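Local atomic coordinates of CocE/NonD family hydrolase (Staphylococcus aureus subsp. aureus COL, PDB entry 3III), a protein that is a hydrolase of the CocE/NonD family, probably cleaving ester or amide bonds through its alpha/beta-hydrolase domain; its natural substrate is not established. Residues A[32-38]-A[110-116]; A[68-74]-A[117-123]; A[381-387]-A[538-544]; A[416-422]-A[483-487]. All coordinates share one frame; numbering follows the deposited sequence. Where two conformers were deposited one is given.

Contact 1: residues A[32-38]-A[110-116]; sequences QYGNQEM and PGFWVPN
Y33 turns the edge of its ring to the backbone of helix 110-113. The carbonyl oxygens of G111 and F112 lie near the ring plane, and Y33 CD2 is 3.4 Å from G111 O. P115 CB meets the same ring obliquely, 3.8 Å from Y33 CD2. Over the centre of one face of the ring lies the CB of its own neighbour, Q32. The hydroxyl end runs on to F112, with Y33 OH 3.4 Å from F112 CE1. Q32 reaches F112 as well, and their side chains cross at about a right angle. The amide and ring planes are 69° apart. A bend at chi2 (87°) folds the Q32 amide back, and its OE1 comes 3.4 Å from F112 CB. Q36 rests its aliphatic part and OE1 on P115 CG. Q36 NE2 donates a nearly straight bond of 2.8 Å to Y33 O, in the amide plane; a second bond, to H4 O, helps fix the amide's rotation. M38, a selenomethionine, lays SE against V114 CB at 3.8 Å. Its methyl CE bends toward P110 O. This buried contact packs helix 110-113 and the residues after it against the corner that leads into strand 36-47. M38 also touches I26 and V28 of strand 22-30 and F59 of strand 53-60. With strand 36-47 these form the antiparallel edge of the central hydrolase sheet. L309 of helix 306-319 touches Q32 and F112.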
# COMPACT_ATOMS: atom_id res chain seq x y z
N GLN A 32 -3.89 23.64 -10.77
CA GLN A 32 -3.83 23.56 -12.21
C GLN A 32 -4.51 24.74 -12.90
O GLN A 32 -4.09 25.17 -13.95
CB GLN A 32 -4.53 22.26 -12.66
CG GLN A 32 -3.92 21.02 -12.02
CD GLN A 32 -4.47 20.63 -10.65
OE1 GLN A 32 -5.53 21.13 -10.18
NE2 GLN A 32 -3.74 19.69 -9.98
N TYR A 33 -5.59 25.25 -12.30
CA TYR A 33 -6.54 26.08 -12.99
C TYR A 33 -6.83 27.44 -12.32
O TYR A 33 -7.89 28.03 -12.53
CB TYR A 33 -7.87 25.32 -13.17
CG TYR A 33 -7.72 23.93 -13.76
CD1 TYR A 33 -7.09 23.74 -15.00
CD2 TYR A 33 -8.22 22.80 -13.09
CE1 TYR A 33 -6.98 22.51 -15.56
CE2 TYR A 33 -8.14 21.55 -13.66
CZ TYR A 33 -7.50 21.39 -14.87
OH TYR A 33 -7.42 20.13 -15.45
N GLY A 34 -5.92 27.90 -11.48
CA GLY A 34 -6.03 29.23 -10.88
C GLY A 34 -7.23 29.37 -9.92
O GLY A 34 -7.65 28.41 -9.29
N ASN A 35 -7.77 30.58 -9.80
CA ASN A 35 -8.90 30.80 -8.91
C ASN A 35 -10.22 30.27 -9.50
O ASN A 35 -10.72 30.81 -10.51
CB ASN A 35 -9.07 32.26 -8.59
CG ASN A 35 -7.96 32.79 -7.72
OD1 ASN A 35 -7.11 32.04 -7.26
ND2 ASN A 35 -7.91 34.09 -7.59
N GLN A 36 -10.78 29.26 -8.85
CA GLN A 36 -11.94 28.57 -9.41
C GLN A 36 -13.16 28.65 -8.50
O GLN A 36 -13.16 28.11 -7.39
CB GLN A 36 -11.58 27.10 -9.65
CG GLN A 36 -10.66 26.91 -10.83
CD GLN A 36 -11.33 27.14 -12.14
OE1 GLN A 36 -12.52 26.90 -12.26
NE2 GLN A 36 -10.58 27.62 -13.14
N GLU A 37 -14.20 29.29 -9.00
CA GLU A 37 -15.51 29.39 -8.34
C GLU A 37 -16.30 28.08 -8.43
O GLU A 37 -16.35 27.45 -9.46
CB GLU A 37 -16.37 30.47 -9.03
CG GLU A 37 -15.77 31.84 -9.18
CD GLU A 37 -16.44 32.71 -10.31
OE1 GLU A 37 -15.90 32.79 -11.47
OE2 GLU A 37 -17.48 33.34 -10.00
N MSE A 38 -16.93 27.71 -7.34
CA MSE A 38 -17.73 26.56 -7.27
C MSE A 38 -18.58 26.70 -6.03
O MSE A 38 -18.39 27.64 -5.25
CB MSE A 38 -16.87 25.30 -7.21
CG MSE A 38 -16.05 25.15 -5.95
SE MSE A 38 -14.85 23.57 -6.18
CE MSE A 38 -13.58 24.32 -7.60
N PRO A 110 -10.77 18.99 -5.10
CA PRO A 110 -11.83 19.61 -5.89
C PRO A 110 -11.37 20.72 -6.86
O PRO A 110 -12.06 20.99 -7.83
CB PRO A 110 -12.79 20.16 -4.85
CG PRO A 110 -12.09 20.13 -3.61
CD PRO A 110 -11.04 19.11 -3.65
N GLY A 111 -10.21 21.33 -6.61
CA GLY A 111 -9.65 22.33 -7.50
C GLY A 111 -9.18 21.71 -8.83
O GLY A 111 -8.95 22.44 -9.81
N PHE A 112 -9.03 20.38 -8.85
CA PHE A 112 -8.71 19.68 -10.14
C PHE A 112 -9.98 19.13 -10.76
O PHE A 112 -10.24 19.30 -11.94
CB PHE A 112 -7.66 18.55 -9.94
CG PHE A 112 -7.46 17.69 -11.19
CD1 PHE A 112 -6.83 18.21 -12.29
CD2 PHE A 112 -7.96 16.41 -11.28
CE1 PHE A 112 -6.65 17.49 -13.44
CE2 PHE A 112 -7.81 15.68 -12.45
CZ PHE A 112 -7.15 16.20 -13.54
N TRP A 113 -10.79 18.46 -9.96
CA TRP A 113 -11.92 17.72 -10.54
C TRP A 113 -13.09 18.61 -10.88
O TRP A 113 -13.66 18.47 -11.96
CB TRP A 113 -12.35 16.58 -9.64
CG TRP A 113 -11.32 15.50 -9.57
CD1 TRP A 113 -10.40 15.34 -8.61
CD2 TRP A 113 -11.07 14.50 -10.55
NE1 TRP A 113 -9.60 14.27 -8.88
CE2 TRP A 113 -9.99 13.73 -10.08
CE3 TRP A 113 -11.67 14.14 -11.75
CZ2 TRP A 113 -9.50 12.65 -10.76
CZ3 TRP A 113 -11.18 13.08 -12.44
CH2 TRP A 113 -10.10 12.34 -11.96
N VAL A 114 -13.45 19.52 -10.00
CA VAL A 114 -14.63 20.33 -10.23
C VAL A 114 -14.54 21.24 -11.46
O VAL A 114 -15.51 21.34 -12.19
CB VAL A 114 -15.14 21.05 -8.96
CG1 VAL A 114 -16.38 21.86 -9.28
CG2 VAL A 114 -15.50 20.01 -7.91
N PRO A 115 -13.40 21.85 -11.76
CA PRO A 115 -13.32 22.64 -12.99
C PRO A 115 -13.43 21.78 -14.24
O PRO A 115 -13.75 22.28 -15.30
CB PRO A 115 -11.95 23.27 -12.91
CG PRO A 115 -11.72 23.40 -11.46
CD PRO A 115 -12.26 22.13 -10.88
N ASN A 116 -13.18 20.50 -14.10
CA ASN A 116 -13.38 19.55 -15.23
C ASN A 116 -14.82 18.98 -15.26
O ASN A 116 -15.10 17.96 -15.92
CB ASN A 116 -12.34 18.43 -15.14
CG ASN A 116 -10.97 18.85 -15.58
OD1 ASN A 116 -9.99 18.90 -14.80
ND2 ASN A 116 -10.88 19.19 -16.80

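Contact 2: residues A[68-74]-A[117-123]; sequences PVVMSAD and DYVVVKV
V69 and V121 meet through their methyl groups, V69 CG1 lying 3.7 Å from V121 CG2. They belong to two neighbouring parallel strands in the central sheet of an alpha/beta-hydrolase fold. V69, M71 and A73 share one face of the sheet with V119, V121 and V123. M71, a selenomethionine, runs alongside V121 and bends at chi3, so that its CE ends 4.0 Å from V121 CB. Further along, A73 CB packs on V123 CB at 3.5 Å. Helix 140-154 covers this face, Y146 touching M71 and A73. V70, V120, S72 and K122 lie on the other face; Y118 precedes the strand. P68 CG stands over one face of the Y118 ring, 3.4 Å from CD1, while V70 CG2 approaches the ring obliquely. Y118 OH bonds to D317. Five backbone hydrogen bonds join the strands, beginning with V119 N to P68 O and ending with V123 N to S72 O; a weak one, D74 N to V123 O, follows. At the polar C-terminal end K122 bends at chi2 (76°) and again at chi3, carrying NZ across to S72 and D74. Three groups grip the buried ammonium: S107 OG, the D74 carboxylate and S72 OG, 2.8 Å from K122 NZ. The D74 side chain is about 8 Å from a bound palmitic acid. K122 NZ forms a salt bridge of 2.6 Å with D74 OD2, met nearly along the C-O bond.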
# COMPACT_ATOMS: atom_id res chain seq x y z
N PRO A 68 -20.82 13.65 -13.30
CA PRO A 68 -20.23 12.48 -12.65
C PRO A 68 -19.67 12.85 -11.28
O PRO A 68 -19.23 14.00 -11.05
CB PRO A 68 -19.08 12.07 -13.63
CG PRO A 68 -18.69 13.37 -14.26
CD PRO A 68 -20.00 14.13 -14.43
N VAL A 69 -19.65 11.87 -10.38
CA VAL A 69 -19.28 12.10 -9.01
C VAL A 69 -18.00 11.32 -8.61
O VAL A 69 -17.93 10.11 -8.83
CB VAL A 69 -20.36 11.68 -8.06
CG1 VAL A 69 -19.87 11.91 -6.59
CG2 VAL A 69 -21.68 12.39 -8.40
N VAL A 70 -17.03 12.06 -8.10
CA VAL A 70 -15.80 11.52 -7.54
C VAL A 70 -15.97 11.52 -6.03
O VAL A 70 -16.36 12.54 -5.45
CB VAL A 70 -14.57 12.37 -7.92
CG1 VAL A 70 -13.28 11.80 -7.24
CG2 VAL A 70 -14.40 12.47 -9.49
N MSE A 71 -15.73 10.39 -5.37
CA MSE A 71 -15.94 10.27 -3.92
C MSE A 71 -14.75 9.67 -3.22
O MSE A 71 -14.04 8.85 -3.83
CB MSE A 71 -17.14 9.38 -3.64
CG MSE A 71 -17.56 9.38 -2.16
SE MSE A 71 -19.25 8.33 -1.95
CE MSE A 71 -20.46 9.55 -2.93
N SER A 72 -14.45 10.15 -2.01
CA SER A 72 -13.53 9.46 -1.13
C SER A 72 -14.09 9.45 0.28
O SER A 72 -14.92 10.33 0.70
CB SER A 72 -12.13 10.09 -1.14
OG SER A 72 -12.12 11.32 -0.43
N ALA A 73 -13.64 8.46 1.06
CA ALA A 73 -14.12 8.31 2.45
C ALA A 73 -13.04 7.76 3.40
O ALA A 73 -12.32 6.81 3.08
CB ALA A 73 -15.35 7.45 2.49
N ASP A 74 -12.98 8.34 4.60
CA ASP A 74 -12.07 7.95 5.62
C ASP A 74 -12.58 8.44 6.98
O ASP A 74 -13.65 9.01 7.10
CB ASP A 74 -10.67 8.53 5.31
CG ASP A 74 -10.71 10.00 5.17
OD1 ASP A 74 -10.88 10.67 6.20
OD2 ASP A 74 -10.69 10.47 4.02
N ASP A 117 -15.75 19.66 -14.57
CA ASP A 117 -17.17 19.29 -14.54
C ASP A 117 -17.41 17.92 -13.97
O ASP A 117 -18.20 17.12 -14.53
CB ASP A 117 -17.83 19.40 -15.94
CG ASP A 117 -17.67 20.82 -16.54
OD1 ASP A 117 -18.20 21.71 -15.87
OD2 ASP A 117 -17.03 21.02 -17.61
N TYR A 118 -16.80 17.69 -12.82
CA TYR A 118 -17.10 16.59 -11.92
C TYR A 118 -17.63 17.19 -10.60
O TYR A 118 -17.35 18.36 -10.26
CB TYR A 118 -15.88 15.76 -11.56
CG TYR A 118 -15.39 14.85 -12.60
CD1 TYR A 118 -15.73 13.48 -12.58
CD2 TYR A 118 -14.59 15.32 -13.65
CE1 TYR A 118 -15.28 12.64 -13.56
CE2 TYR A 118 -14.13 14.45 -14.66
CZ TYR A 118 -14.52 13.12 -14.62
OH TYR A 118 -14.07 12.28 -15.56
N VAL A 119 -18.39 16.41 -9.88
CA VAL A 119 -18.71 16.71 -8.49
C VAL A 119 -17.69 15.94 -7.62
O VAL A 119 -17.28 14.86 -7.98
CB VAL A 119 -20.18 16.35 -8.14
CG1 VAL A 119 -20.41 16.27 -6.61
CG2 VAL A 119 -21.15 17.32 -8.82
N VAL A 120 -17.22 16.54 -6.50
CA VAL A 120 -16.43 15.83 -5.50
C VAL A 120 -17.19 15.73 -4.17
O VAL A 120 -17.64 16.76 -3.62
CB VAL A 120 -15.01 16.43 -5.31
CG1 VAL A 120 -14.26 15.70 -4.17
CG2 VAL A 120 -14.15 16.37 -6.64
N VAL A 121 -17.34 14.50 -3.65
CA VAL A 121 -18.01 14.31 -2.34
C VAL A 121 -16.98 13.78 -1.41
O VAL A 121 -16.26 12.82 -1.74
CB VAL A 121 -19.21 13.33 -2.38
CG1 VAL A 121 -19.76 13.11 -0.96
CG2 VAL A 121 -20.30 13.77 -3.40
N LYS A 122 -16.86 14.42 -0.24
CA LYS A 122 -15.87 14.01 0.78
C LYS A 122 -16.64 13.48 1.96
O LYS A 122 -17.45 14.20 2.53
CB LYS A 122 -14.99 15.19 1.21
CG LYS A 122 -13.94 14.83 2.23
CD LYS A 122 -12.75 14.07 1.57
CE LYS A 122 -12.15 13.10 2.59
NZ LYS A 122 -11.17 12.18 2.09
N VAL A 123 -16.40 12.23 2.31
CA VAL A 123 -17.19 11.50 3.29
C VAL A 123 -16.39 11.32 4.57
O VAL A 123 -15.25 10.83 4.54
CB VAL A 123 -17.63 10.11 2.77
CG1 VAL A 123 -18.47 9.39 3.84
CG2 VAL A 123 -18.38 10.28 1.46
O HOH W 1 -13.37 13.24 -1.85
O HOH W 2 -13.14 12.17 5.81

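Contact 3: residues A[381-387]-A[538-544]; sequences VAQYDSE and NKGMHMI
Two antiparallel strands of the C-terminal beta domain, the non-catalytic domain of the X-Pro dipeptidyl-peptidase type, pair here. A382 faces I544 and Y384 faces H542 as hydrogen-bonded pairs, with Q383-M543 and D385-M541 as non-hydrogen-bonded pairs. Y384 and H542 carry the centre. H542 CB sits over one face of the Y384 ring, offset toward the rim and 3.4 Å from CZ. The two ring planes are 63° apart, obliquely. Y384 OH lies in the plane of the imidazole, at its edge, and shares a hydrogen bond of 2.9 Å with H542 ND1. Y384 chi1 of 57° puts CG between the backbone N and the carbonyl carbon, and the ring leans across to H542. I544 CG1 touches Y384 CE2 at 4.0 Å. S386 covers the imidazole: its CB lies over the ring centre, 3.3 Å from NE2. Where the strands part, G540 O takes two bonds from S386, one from N and one of 2.6 Å from OG. They arrive from opposite faces of the carbonyl plane. E387 OE1 accepts from G540 N at 2.9 Å, on the anti side of the carboxylate and out of its plane. A water links the same oxygen to K539 NZ. D385 OD1 accepts from E387 N, forming an Asx turn. On the other face M541, a selenomethionine, crosses D385 at about a right angle, with CE 3.8 Å from D385 CB. Strand 541-546 is flanked on its far side by strand 408-417. L413 and V415 of that strand pack on I544, while L425 of strand 424-432 meets Y384 and H542.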
# COMPACT_ATOMS: atom_id res chain seq x y z
N VAL A 381 26.57 -25.13 7.43
CA VAL A 381 25.75 -24.29 8.27
C VAL A 381 26.41 -22.95 8.55
O VAL A 381 27.58 -22.90 8.81
CB VAL A 381 25.36 -25.01 9.54
CG1 VAL A 381 26.59 -25.32 10.40
CG2 VAL A 381 24.29 -24.20 10.30
N ALA A 382 25.65 -21.88 8.47
CA ALA A 382 26.12 -20.55 8.88
C ALA A 382 25.27 -20.07 10.03
O ALA A 382 24.20 -20.64 10.34
CB ALA A 382 26.04 -19.58 7.75
N GLN A 383 25.72 -18.99 10.65
CA GLN A 383 25.27 -18.66 11.99
C GLN A 383 25.34 -17.15 12.19
O GLN A 383 26.26 -16.52 11.68
CB GLN A 383 26.20 -19.36 12.93
CG GLN A 383 25.72 -19.52 14.29
CD GLN A 383 26.71 -20.27 15.14
OE1 GLN A 383 26.53 -21.46 15.38
NE2 GLN A 383 27.76 -19.61 15.60
N TYR A 384 24.38 -16.57 12.90
CA TYR A 384 24.56 -15.18 13.31
C TYR A 384 23.89 -15.05 14.66
O TYR A 384 23.00 -15.85 14.99
CB TYR A 384 23.98 -14.20 12.28
CG TYR A 384 22.51 -14.42 11.98
CD1 TYR A 384 21.53 -13.90 12.79
CD2 TYR A 384 22.10 -15.15 10.87
CE1 TYR A 384 20.19 -14.13 12.54
CE2 TYR A 384 20.77 -15.37 10.60
CZ TYR A 384 19.82 -14.86 11.44
OH TYR A 384 18.50 -15.12 11.21
N ASP A 385 24.33 -14.10 15.46
CA ASP A 385 23.66 -13.80 16.75
C ASP A 385 22.37 -12.99 16.43
O ASP A 385 22.46 -11.85 15.97
CB ASP A 385 24.60 -12.99 17.65
CG ASP A 385 23.97 -12.62 19.01
OD1 ASP A 385 22.71 -12.74 19.22
OD2 ASP A 385 24.77 -12.22 19.87
N SER A 386 21.20 -13.58 16.68
CA SER A 386 19.92 -12.96 16.41
C SER A 386 19.63 -11.70 17.23
O SER A 386 18.78 -10.94 16.86
CB SER A 386 18.74 -13.96 16.56
OG SER A 386 18.56 -14.38 17.92
N GLU A 387 20.31 -11.51 18.36
CA GLU A 387 20.16 -10.32 19.20
C GLU A 387 21.21 -9.23 18.96
O GLU A 387 21.14 -8.18 19.58
CB GLU A 387 20.26 -10.73 20.67
CG GLU A 387 19.27 -11.85 21.03
CD GLU A 387 19.40 -12.28 22.46
OE1 GLU A 387 19.98 -13.36 22.71
OE2 GLU A 387 18.92 -11.51 23.31
N ASN A 538 13.29 -13.91 19.32
CA ASN A 538 14.70 -14.24 19.16
C ASN A 538 15.54 -14.32 20.44
O ASN A 538 15.50 -13.45 21.30
CB ASN A 538 15.37 -13.27 18.18
CG ASN A 538 14.97 -13.55 16.75
OD1 ASN A 538 14.52 -14.65 16.45
ND2 ASN A 538 15.11 -12.57 15.86
N LYS A 539 16.32 -15.37 20.52
CA LYS A 539 17.33 -15.47 21.56
C LYS A 539 18.49 -16.28 20.99
O LYS A 539 18.29 -17.38 20.46
CB LYS A 539 16.76 -16.13 22.82
CG LYS A 539 17.70 -16.09 24.03
CD LYS A 539 17.15 -16.90 25.23
CE LYS A 539 18.23 -17.26 26.27
NZ LYS A 539 18.62 -15.99 26.89
N GLY A 540 19.68 -15.73 21.08
CA GLY A 540 20.89 -16.50 20.77
C GLY A 540 21.10 -16.70 19.29
O GLY A 540 20.66 -15.89 18.49
N MSE A 541 21.81 -17.77 18.94
CA MSE A 541 22.26 -17.97 17.58
C MSE A 541 21.15 -18.50 16.71
O MSE A 541 20.37 -19.33 17.13
CB MSE A 541 23.43 -18.95 17.52
CG MSE A 541 24.65 -18.47 18.29
SE MSE A 541 25.49 -16.91 17.40
CE MSE A 541 26.21 -16.15 19.11
N HIS A 542 21.08 -17.97 15.51
CA HIS A 542 20.28 -18.54 14.45
C HIS A 542 21.23 -19.29 13.53
O HIS A 542 22.26 -18.75 13.15
CB HIS A 542 19.54 -17.48 13.65
CG HIS A 542 18.35 -16.90 14.35
ND1 HIS A 542 17.49 -16.02 13.72
CD2 HIS A 542 17.87 -17.08 15.60
CE1 HIS A 542 16.51 -15.70 14.57
NE2 HIS A 542 16.71 -16.35 15.70
N MSE A 543 20.82 -20.50 13.15
CA MSE A 543 21.52 -21.33 12.17
C MSE A 543 20.83 -21.31 10.83
O MSE A 543 19.62 -21.43 10.80
CB MSE A 543 21.46 -22.78 12.62
CG MSE A 543 21.86 -22.91 14.02
SE MSE A 543 23.74 -22.95 14.01
CE MSE A 543 23.92 -24.92 14.02
N ILE A 544 21.60 -21.25 9.75
CA ILE A 544 21.06 -21.29 8.38
C ILE A 544 21.83 -22.37 7.57
O ILE A 544 23.04 -22.34 7.46
CB ILE A 544 21.23 -19.91 7.65
CG1 ILE A 544 20.57 -18.77 8.42
CG2 ILE A 544 20.64 -19.94 6.23
CD1 ILE A 544 19.14 -19.00 8.74
O HOH W 3 20.43 -14.75 25.00

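Contact 4: residues A[416-422]-A[483-487]; sequences STKDSDD and KLSQD
K483 stretches over D421 to reach D422. Its CB lies 3.6 Å from D421 O. At CG the neighbour is D421 OD2, at 3.9 Å. The chain bends at chi2 (-69°), which lays CD back beside D421 O, 3.5 Å away. CE passes 3.7 Å from D422 OD2. At the tip, K483 NZ closes a 2.7 Å salt bridge with D422 OD2, which accepts through its anti lone pair. D422 OD2 has a second partner in S460 OG, so this carboxylate oxygen is held from two residues. Two loops of the C-terminal beta domain meet here: one follows strand 408-417, the other leads toward strand 490-503. Next along the chain, L484 N bonds to D421 O at 2.8 Å, from above the carbonyl plane. The L484 side chain crosses T417 at about a right angle, with CD1 3.8 Å from T417 CG2. Q486 lays its CG against K418 O. K418 and D487 run side by side and point the same way, the aliphatic part of the lysine lying along the carboxylate. D487 N bonds to T417 O, again from above the carbonyl plane. A water accepts from T417 N at 2.9 Å and lies beside S485 O.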
# COMPACT_ATOMS: atom_id res chain seq x y z
N SER A 416 17.44 -23.51 12.06
CA SER A 416 17.23 -24.03 13.39
C SER A 416 17.75 -23.04 14.42
O SER A 416 18.50 -22.15 14.10
CB SER A 416 17.97 -25.34 13.61
OG SER A 416 19.37 -25.11 13.73
N THR A 417 17.39 -23.26 15.68
CA THR A 417 17.79 -22.40 16.79
C THR A 417 17.91 -23.31 18.04
O THR A 417 17.29 -24.37 18.14
CB THR A 417 16.79 -21.23 17.05
OG1 THR A 417 17.25 -20.41 18.13
CG2 THR A 417 15.37 -21.75 17.40
N LYS A 418 18.79 -22.92 18.94
CA LYS A 418 19.03 -23.68 20.13
C LYS A 418 18.44 -23.06 21.37
O LYS A 418 18.07 -23.81 22.29
CB LYS A 418 20.52 -23.84 20.32
CG LYS A 418 20.92 -25.25 20.25
CD LYS A 418 22.45 -25.42 20.30
CE LYS A 418 23.03 -25.00 21.65
NZ LYS A 418 24.51 -24.69 21.54
N ASP A 419 18.40 -21.73 21.44
CA ASP A 419 18.06 -21.03 22.68
C ASP A 419 16.65 -20.53 22.79
O ASP A 419 16.31 -19.90 23.79
CB ASP A 419 18.96 -19.81 22.86
CG ASP A 419 20.39 -20.16 23.11
OD1 ASP A 419 20.73 -21.36 23.28
OD2 ASP A 419 21.18 -19.19 23.17
N SER A 420 15.84 -20.77 21.77
CA SER A 420 14.46 -20.31 21.77
C SER A 420 13.64 -21.41 21.14
O SER A 420 14.21 -22.33 20.56
CB SER A 420 14.36 -19.04 20.94
OG SER A 420 13.17 -18.35 21.18
N ASP A 421 12.32 -21.31 21.23
CA ASP A 421 11.45 -22.23 20.52
C ASP A 421 10.80 -21.57 19.29
O ASP A 421 9.82 -22.08 18.78
CB ASP A 421 10.38 -22.77 21.45
CG ASP A 421 9.38 -21.72 21.88
OD1 ASP A 421 9.56 -20.49 21.68
OD2 ASP A 421 8.39 -22.15 22.49
N ASP A 422 11.38 -20.46 18.85
CA ASP A 422 10.88 -19.73 17.67
C ASP A 422 11.95 -18.77 17.18
O ASP A 422 12.95 -18.49 17.87
CB ASP A 422 9.60 -19.00 18.08
CG ASP A 422 8.66 -18.70 16.92
OD1 ASP A 422 9.06 -18.83 15.75
OD2 ASP A 422 7.50 -18.31 17.20
N LYS A 483 5.90 -24.50 17.06
CA LYS A 483 7.09 -24.07 17.81
C LYS A 483 8.22 -25.07 17.58
O LYS A 483 8.01 -26.23 17.17
CB LYS A 483 6.77 -23.82 19.31
CG LYS A 483 5.81 -22.58 19.61
CD LYS A 483 6.48 -21.19 19.32
CE LYS A 483 5.71 -20.00 19.96
NZ LYS A 483 6.19 -18.60 19.59
N LEU A 484 9.43 -24.64 17.83
CA LEU A 484 10.58 -25.49 17.50
C LEU A 484 11.20 -26.16 18.72
O LEU A 484 11.14 -25.62 19.81
CB LEU A 484 11.67 -24.66 16.81
CG LEU A 484 11.36 -23.90 15.52
CD1 LEU A 484 12.36 -22.73 15.30
CD2 LEU A 484 11.29 -24.82 14.33
N SER A 485 11.81 -27.33 18.50
CA SER A 485 12.72 -27.98 19.46
C SER A 485 14.18 -27.59 19.24
O SER A 485 14.57 -27.15 18.14
CB SER A 485 12.62 -29.50 19.37
OG SER A 485 11.31 -29.93 19.58
N GLN A 486 15.00 -27.75 20.27
CA GLN A 486 16.43 -27.48 20.08
C GLN A 486 16.97 -28.22 18.87
O GLN A 486 16.79 -29.44 18.73
CB GLN A 486 17.26 -27.86 21.31
CG GLN A 486 17.01 -26.92 22.45
CD GLN A 486 17.92 -27.14 23.60
OE1 GLN A 486 19.09 -27.54 23.44
NE2 GLN A 486 17.40 -26.92 24.80
N ASP A 487 17.60 -27.45 17.99
CA ASP A 487 18.23 -27.96 16.78
C ASP A 487 17.29 -28.66 15.78
O ASP A 487 17.78 -29.32 14.84
CB ASP A 487 19.42 -28.85 17.17
CG ASP A 487 20.51 -28.05 17.88
OD1 ASP A 487 20.68 -26.85 17.55
OD2 ASP A 487 21.15 -28.58 18.80
O HOH W 4 20.06 -24.86 16.28
O HOH W 5 15.19 -25.15 15.93
O HOH W 6 13.58 -25.38 21.80

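In the fold
From the N terminus, segment 32-38 opens contact 1, and 68-74 then opens contact 2. Contact 1 closes at 110-116 and contact 2 after it at 117-123, so the two loops cross. They touch, W113 packing on V70 and V120. Contact 1 ties helix 110-113 to the start of strand 36-47, and contact 2 pairs strands 67-74 and 119-124 of the same sheet. The chain then passes into the C-terminal beta domain, on the opposite side of the molecular centre. Segment 381-387 opens contact 3. Contact 4 closes inside that loop, before 538-544 closes contact 3. Their centres are about 10 Å apart, and neighbouring strands 408-417 and 541-546 link them. Contacts 2 and 3 have centres about 52 Å apart.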